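Local coordinates for protein tryptophan halogenase (Shewanella frigidimarina, PDB 2PYX) that is probably a flavin-dependent halogenase of the tryptophan halogenase family, thought to bind FAD and to act as a monooxygenase, at residues C347-G351 / M352-F356; D387-S390 / A391-E395. All coordinates share one frame; numbering follows the deposited sequence.

Interaction 1 of 2, residues C347-G351 / M352-F356; sequences CIAIG and MAAGF
Ala-349 and Ala-354 meet methyl to methyl where the chain leaves strand 347-349 and folds back on itself, their CB atoms 3.8 Å apart. Ala-353 joins them from the same turn, its CB 4.1 Å from that of Ala-349. Three one-carbon side chains let the backbones come close: the CB of Ala-354 also lies 3.7 Å from the carbonyl O of Ala-349. This side is buried, with Leu-236 of helix 234-239 touching Ala-349 and Asp-227 touching Ala-353. The turn is a single helix-like bend, residues 352-354, and its main bond runs from Ala-354 N to Gly-351 O at 2.9 Å. The donor stands above the carbonyl plane, 45° out of it, and a weak, longer bond from Gly-355 N reaches the same oxygen. Strand 347-349 lies beside 224-227 in the sheet of the Rossmann-type nucleotide-binding fold, and Gly-351, at its exit, comes close to Ala-18, a predicted FAD-binding residue. The backbone conformation of Gly-351 would press a CB against the preceding carbonyl O, a conformation that only glycine takes up easily. On the looser, wetter side, a water donates to Ile-350 O at 2.8 Å and accepts from Ala-353 N at 2.9 Å, bridging the two limbs of the turn. Met-352, present as selenomethionine, is exposed: in the conformer described, one of two, a bend at chi3 carries CE over a face of the Phe-356 ring, near its margin, while its backbone N binds a tartaric acid molecule, probably from the crystallisation liquor.

Interaction 2 of 2, residues D387-S390 / A391-E395; sequences DTIS and ARVNE
Ile-389 and Val-393 lie one turn apart on helix 383-413, a long alpha-helix whose i to i+4 backbone bonds join 387-390 to 391-395. Among these bonds, Val-393 N reaches Ile-389 O at 3.0 Å. Asn-394 N to Ser-390 O is shorter, 2.8 Å. Ala-391 N bonds Asp-387 O at 2.9 Å, whereas Arg-392 N to Thr-388 O is weak.

The apolar contacts form the buried side. CG2 of Ile-389 and CG2 of Val-393 approach to 4.2 Å, and Trp-343 touches both residues as well as Ser-390; Trp-370 and Thr-374 of helix 363-377 cover Val-393 further.

On the exposed side, Arg-392 folds back along the preceding turn. With CG set between the backbone N and the carbonyl carbon (chi1 70°), its CG comes 3.3 Å from Ile-389 O, and the chain then runs extended. CG1 of Ile-389 sits over one face of the guanidinium, 4.2 Å from NH2 of Arg-392. NE is hydrogen-bonded to Gln-378 OE1, which steadies the start of the guanidinium.

Two other polar side chains find their main partners outside the two segments. Asp-387 OD1 forms a salt bridge with Arg-383, on the same helix. The buried amide of Asn-394 bonds through ND2 to Trp-343 O and, weakly, through OD1 to Cys-342 N; an alanine here would probably leave Trp-343 O and Cys-342 N without these partners and weaken the tie between the helix and strand 343-344. CG of Asn-394 leans back over the preceding turn, bringing ND2 within 3.2 Å of Ser-390 O at an angle too poor for a hydrogen bond.

Both contacts are local and follow one another in series, neither enclosing nor crossing the other. From the N terminus, the chain first reaches interaction 1, where a short turn leads from strand 347-349 of the six-stranded mixed sheet to strand 355-356, at the edge of a three-stranded antiparallel sheet. It then runs through helix 363-377 and enters helix 383-413, within which interaction 2 spans successive turns without closing a loop. The centres lie 15 Å apart, and the nearest atoms, about 5 Å apart, do not touch. Helix 363-377 links them, packing against Ile-348 and Ile-350 of the first and Val-393 of the second.

Interaction 1 of 2, residues C347-G351 / M352-F356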
ATOM      1  N   CYS A 347      -9.204  22.183   0.580  1.00 10.69           N
ATOM      2  CA  CYS A 347      -9.548  20.893   0.015  1.00  9.76           C
ATOM      3  C   CYS A 347      -8.317  19.993   0.015  1.00 10.78           C
ATOM      4  O   CYS A 347      -7.262  20.366  -0.508  1.00 10.30           O
ATOM      5  CB  CYS A 347     -10.079  21.024  -1.416  1.00 14.30           C
ATOM      6  SG  CYS A 347     -10.474  19.431  -2.213  1.00 13.38           S
ATOM      7  N   ILE A 348      -8.472  18.808   0.595  1.00  9.40           N
ATOM      8  CA  ILE A 348      -7.411  17.803   0.541  0.50  9.74           C
ATOM      9  C   ILE A 348      -7.944  16.526  -0.116  1.00  9.14           C
ATOM     10  O   ILE A 348      -9.027  16.043   0.185  1.00  9.18           O
ATOM     11  CB  ILE A 348      -6.780  17.596   1.942  0.50 10.40           C
ATOM     12  CG1 ILE A 348      -5.518  16.722   1.871  0.50  8.27           C
ATOM     13  CG2 ILE A 348      -7.796  17.080   2.952  0.50  9.96           C
ATOM     14  CD1 ILE A 348      -4.813  16.558   3.215  0.50 11.18           C
ATOM     15  N   ALA A 349      -7.157  15.985  -1.049  1.00  8.61           N
ATOM     16  CA  ALA A 349      -7.532  14.791  -1.779  1.00  7.73           C
ATOM     17  C   ALA A 349      -6.920  13.560  -1.101  1.00  7.92           C
ATOM     18  O   ALA A 349      -5.724  13.540  -0.770  1.00  8.81           O
ATOM     19  CB  ALA A 349      -7.104  14.855  -3.229  1.00  8.99           C
ATOM     20  N   ILE A 350      -7.740  12.535  -0.923  1.00  9.13           N
ATOM     21  CA  ILE A 350      -7.305  11.296  -0.291  1.00  8.94           C
ATOM     22  C   ILE A 350      -7.789  10.117  -1.152  1.00  9.50           C
ATOM     23  O   ILE A 350      -8.967  10.074  -1.570  1.00 10.18           O
ATOM     24  CB  ILE A 350      -7.793  11.191   1.175  1.00  8.68           C
ATOM     25  CG1 ILE A 350      -7.287  12.408   1.970  1.00  9.43           C
ATOM     26  CG2 ILE A 350      -7.398   9.877   1.819  1.00  9.46           C
ATOM     27  CD1 ILE A 350      -7.556  12.418   3.462  1.00 10.15           C
ATOM     28  N   GLY A 351      -6.883   9.191  -1.423  1.00  9.31           N
ATOM     29  CA  GLY A 351      -7.147   8.100  -2.319  1.00 10.04           C
ATOM     30  C   GLY A 351      -6.843   8.472  -3.758  1.00  9.76           C
ATOM     31  O   GLY A 351      -5.921   9.281  -4.018  1.00  9.89           O
HETATM   32  N   MSE A 352      -7.553   7.839  -4.691  1.00  9.68           N
HETATM   33  CA  MSE A 352      -7.296   8.001  -6.123  0.50 10.43           C
HETATM   34  C   MSE A 352      -7.518   9.427  -6.615  1.00 10.17           C
HETATM   35  O   MSE A 352      -6.981   9.815  -7.668  1.00 10.79           O
HETATM   36  CB  MSE A 352      -8.147   7.020  -6.918  0.50 10.60           C
HETATM   37  CG  MSE A 352      -7.833   5.599  -6.513  0.50  9.27           C
HETATM   38 SE   MSE A 352      -8.903   4.253  -7.423  0.38 17.69          SE
HETATM   39  CE  MSE A 352      -8.553   4.725  -9.039  0.50 11.10           C
ATOM     40  N   ALA A 353      -8.300  10.218  -5.866  1.00  9.80           N
ATOM     41  CA  ALA A 353      -8.469  11.618  -6.212  1.00  9.93           C
ATOM     42  C   ALA A 353      -7.137  12.367  -6.170  1.00 10.27           C
ATOM     43  O   ALA A 353      -6.974  13.385  -6.869  1.00 11.00           O
ATOM     44  CB  ALA A 353      -9.478  12.312  -5.317  1.00  9.23           C
ATOM     45  N   ALA A 354      -6.188  11.906  -5.334  1.00  9.31           N
ATOM     46  CA  ALA A 354      -4.842  12.494  -5.310  1.00  8.12           C
ATOM     47  C   ALA A 354      -3.848  11.903  -6.318  1.00  8.28           C
ATOM     48  O   ALA A 354      -3.047  12.607  -6.898  1.00 10.76           O
ATOM     49  CB  ALA A 354      -4.254  12.394  -3.938  1.00  8.98           C
ATOM     50  N   GLY A 355      -3.885  10.598  -6.486  1.00 11.10           N
ATOM     51  CA  GLY A 355      -3.037   9.957  -7.459  1.00 12.20           C
ATOM     52  C   GLY A 355      -3.223   8.478  -7.425  1.00 13.65           C
ATOM     53  O   GLY A 355      -3.864   7.929  -6.537  1.00 11.66           O
ATOM     54  N   PHE A 356      -2.648   7.819  -8.417  1.00 11.89           N
ATOM     55  CA  PHE A 356      -2.762   6.388  -8.508  1.00 12.69           C
ATOM     56  C   PHE A 356      -1.791   5.867  -9.527  1.00 12.12           C
ATOM     57  O   PHE A 356      -1.695   6.405 -10.644  1.00 13.58           O
ATOM     58  CB  PHE A 356      -4.163   5.988  -8.922  1.00 13.59           C
ATOM     59  CG  PHE A 356      -4.374   4.500  -8.935  1.00 19.20           C
ATOM     60  CD1 PHE A 356      -4.479   3.800  -7.752  1.00 20.08           C
ATOM     61  CD2 PHE A 356      -4.388   3.807 -10.126  1.00 19.67           C
ATOM     62  CE1 PHE A 356      -4.646   2.416  -7.757  1.00 24.10           C
ATOM     63  CE2 PHE A 356      -4.556   2.423 -10.145  1.00 24.95           C
ATOM     64  CZ  PHE A 356      -4.666   1.735  -8.964  1.00 20.67           C
TER
HETATM   65  O   HOH W   1     -10.307   9.318  -3.908  1.00 11.04           O

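Interaction 2 of 2, residues D387-S390 / A391-E395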
ATOM      1  N   ASP A 387      -2.587  27.535   5.499  1.00  9.99           N
ATOM      2  CA  ASP A 387      -1.634  27.389   4.392  1.00  9.84           C
ATOM      3  C   ASP A 387      -0.232  26.990   4.863  1.00 10.18           C
ATOM      4  O   ASP A 387       0.525  26.368   4.107  1.00 10.51           O
ATOM      5  CB  ASP A 387      -1.537  28.656   3.568  1.00 10.87           C
ATOM      6  CG  ASP A 387      -2.797  28.969   2.744  1.00 14.13           C
ATOM      7  OD1 ASP A 387      -3.826  28.254   2.782  1.00 15.29           O
ATOM      8  OD2 ASP A 387      -2.731  30.015   2.032  1.00 20.65           O
ATOM      9  N   THR A 388       0.130  27.307   6.097  1.00 10.43           N
ATOM     10  CA  THR A 388       1.401  26.874   6.657  1.00  9.39           C
ATOM     11  C   THR A 388       1.395  25.377   6.799  1.00 10.65           C
ATOM     12  O   THR A 388       2.378  24.699   6.491  1.00 11.36           O
ATOM     13  CB  THR A 388       1.677  27.551   8.005  1.00 10.22           C
ATOM     14  OG1 THR A 388       1.735  28.962   7.760  1.00 11.94           O
ATOM     15  CG2 THR A 388       2.963  27.111   8.659  1.00 13.14           C
ATOM     16  N   ILE A 389       0.251  24.851   7.224  1.00  9.65           N
ATOM     17  CA  ILE A 389       0.123  23.411   7.393  1.00 10.37           C
ATOM     18  C   ILE A 389      -0.004  22.725   6.032  1.00  8.86           C
ATOM     19  O   ILE A 389       0.674  21.721   5.777  1.00  8.56           O
ATOM     20  CB  ILE A 389      -1.059  23.068   8.311  1.00  9.59           C
ATOM     21  CG1 ILE A 389      -0.714  23.491   9.755  1.00 11.20           C
ATOM     22  CG2 ILE A 389      -1.363  21.592   8.248  1.00 10.80           C
ATOM     23  CD1 ILE A 389      -1.946  23.536  10.685  1.00 15.72           C
ATOM     24  N   SER A 390      -0.803  23.263   5.119  1.00  7.56           N
ATOM     25  CA  SER A 390      -0.950  22.605   3.834  1.00  7.15           C
ATOM     26  C   SER A 390       0.360  22.605   3.077  1.00  8.97           C
ATOM     27  O   SER A 390       0.689  21.626   2.375  1.00 10.17           O
ATOM     28  CB  SER A 390      -2.045  23.206   3.009  1.00  9.77           C
ATOM     29  OG  SER A 390      -1.849  24.555   2.700  1.00  9.78           O
ATOM     30  N   ALA A 391       1.134  23.684   3.209  1.00  9.62           N
ATOM     31  CA  ALA A 391       2.425  23.721   2.499  1.00  7.76           C
ATOM     32  C   ALA A 391       3.330  22.577   2.970  1.00  8.19           C
ATOM     33  O   ALA A 391       3.999  21.921   2.146  1.00  9.45           O
ATOM     34  CB  ALA A 391       3.107  25.038   2.696  1.00  9.09           C
ATOM     35  N   ARG A 392       3.423  22.327   4.275  1.00  8.77           N
ATOM     36  CA  ARG A 392       4.347  21.294   4.751  1.00  9.51           C
ATOM     37  C   ARG A 392       3.792  19.885   4.476  1.00  9.30           C
ATOM     38  O   ARG A 392       4.548  18.949   4.183  1.00 10.81           O
ATOM     39  CB  ARG A 392       4.748  21.521   6.212  1.00 12.99           C
ATOM     40  CG  ARG A 392       3.651  21.292   7.231  1.00 10.18           C
ATOM     41  CD  ARG A 392       4.089  22.002   8.543  1.00 11.75           C
ATOM     42  NE  ARG A 392       3.240  21.703   9.671  1.00 11.69           N
ATOM     43  CZ  ARG A 392       3.357  22.262  10.864  1.00 14.46           C
ATOM     44  NH1 ARG A 392       4.236  23.225  11.044  1.00 13.21           N
ATOM     45  NH2 ARG A 392       2.546  21.880  11.850  1.00 16.39           N
ATOM     46  N   VAL A 393       2.474  19.735   4.519  1.00  9.48           N
ATOM     47  CA  VAL A 393       1.857  18.469   4.131  1.00  7.91           C
ATOM     48  C   VAL A 393       2.102  18.200   2.650  1.00  9.03           C
ATOM     49  O   VAL A 393       2.424  17.039   2.265  1.00  9.65           O
ATOM     50  CB  VAL A 393       0.349  18.429   4.482  1.00  9.98           C
ATOM     51  CG1 VAL A 393      -0.378  17.242   3.844  1.00 10.55           C
ATOM     52  CG2 VAL A 393       0.188  18.401   5.961  1.00 10.44           C
ATOM     53  N   ASN A 394       1.940  19.216   1.814  1.00  9.31           N
ATOM     54  CA  ASN A 394       2.247  19.036   0.385  1.00  7.61           C
ATOM     55  C   ASN A 394       3.695  18.685   0.128  1.00  8.05           C
ATOM     56  O   ASN A 394       3.977  17.891  -0.760  1.00  9.35           O
ATOM     57  CB  ASN A 394       1.863  20.263  -0.474  1.00  8.34           C
ATOM     58  CG  ASN A 394       0.369  20.391  -0.697  1.00  8.80           C
ATOM     59  OD1 ASN A 394      -0.331  19.388  -0.937  1.00  9.32           O
ATOM     60  ND2 ASN A 394      -0.140  21.622  -0.678  1.00  9.91           N
ATOM     61  N   GLU A 395       4.621  19.262   0.865  1.00  7.55           N
ATOM     62  CA  GLU A 395       6.022  18.953   0.657  0.50  8.64           C
ATOM     63  C   GLU A 395       6.252  17.476   0.980  1.00  8.61           C
ATOM     64  O   GLU A 395       6.934  16.750   0.228  1.00  8.65           O
ATOM     65  CB  GLU A 395       6.878  19.842   1.535  0.50 10.73           C
ATOM     66  CG  GLU A 395       8.327  19.481   1.518  0.50  9.03           C
ATOM     67  CD  GLU A 395       9.139  20.490   2.249  0.50 16.62           C
ATOM     68  OE1 GLU A 395       9.044  20.516   3.482  0.50 18.71           O
ATOM     69  OE2 GLU A 395       9.850  21.270   1.587  0.50 23.49           O
TER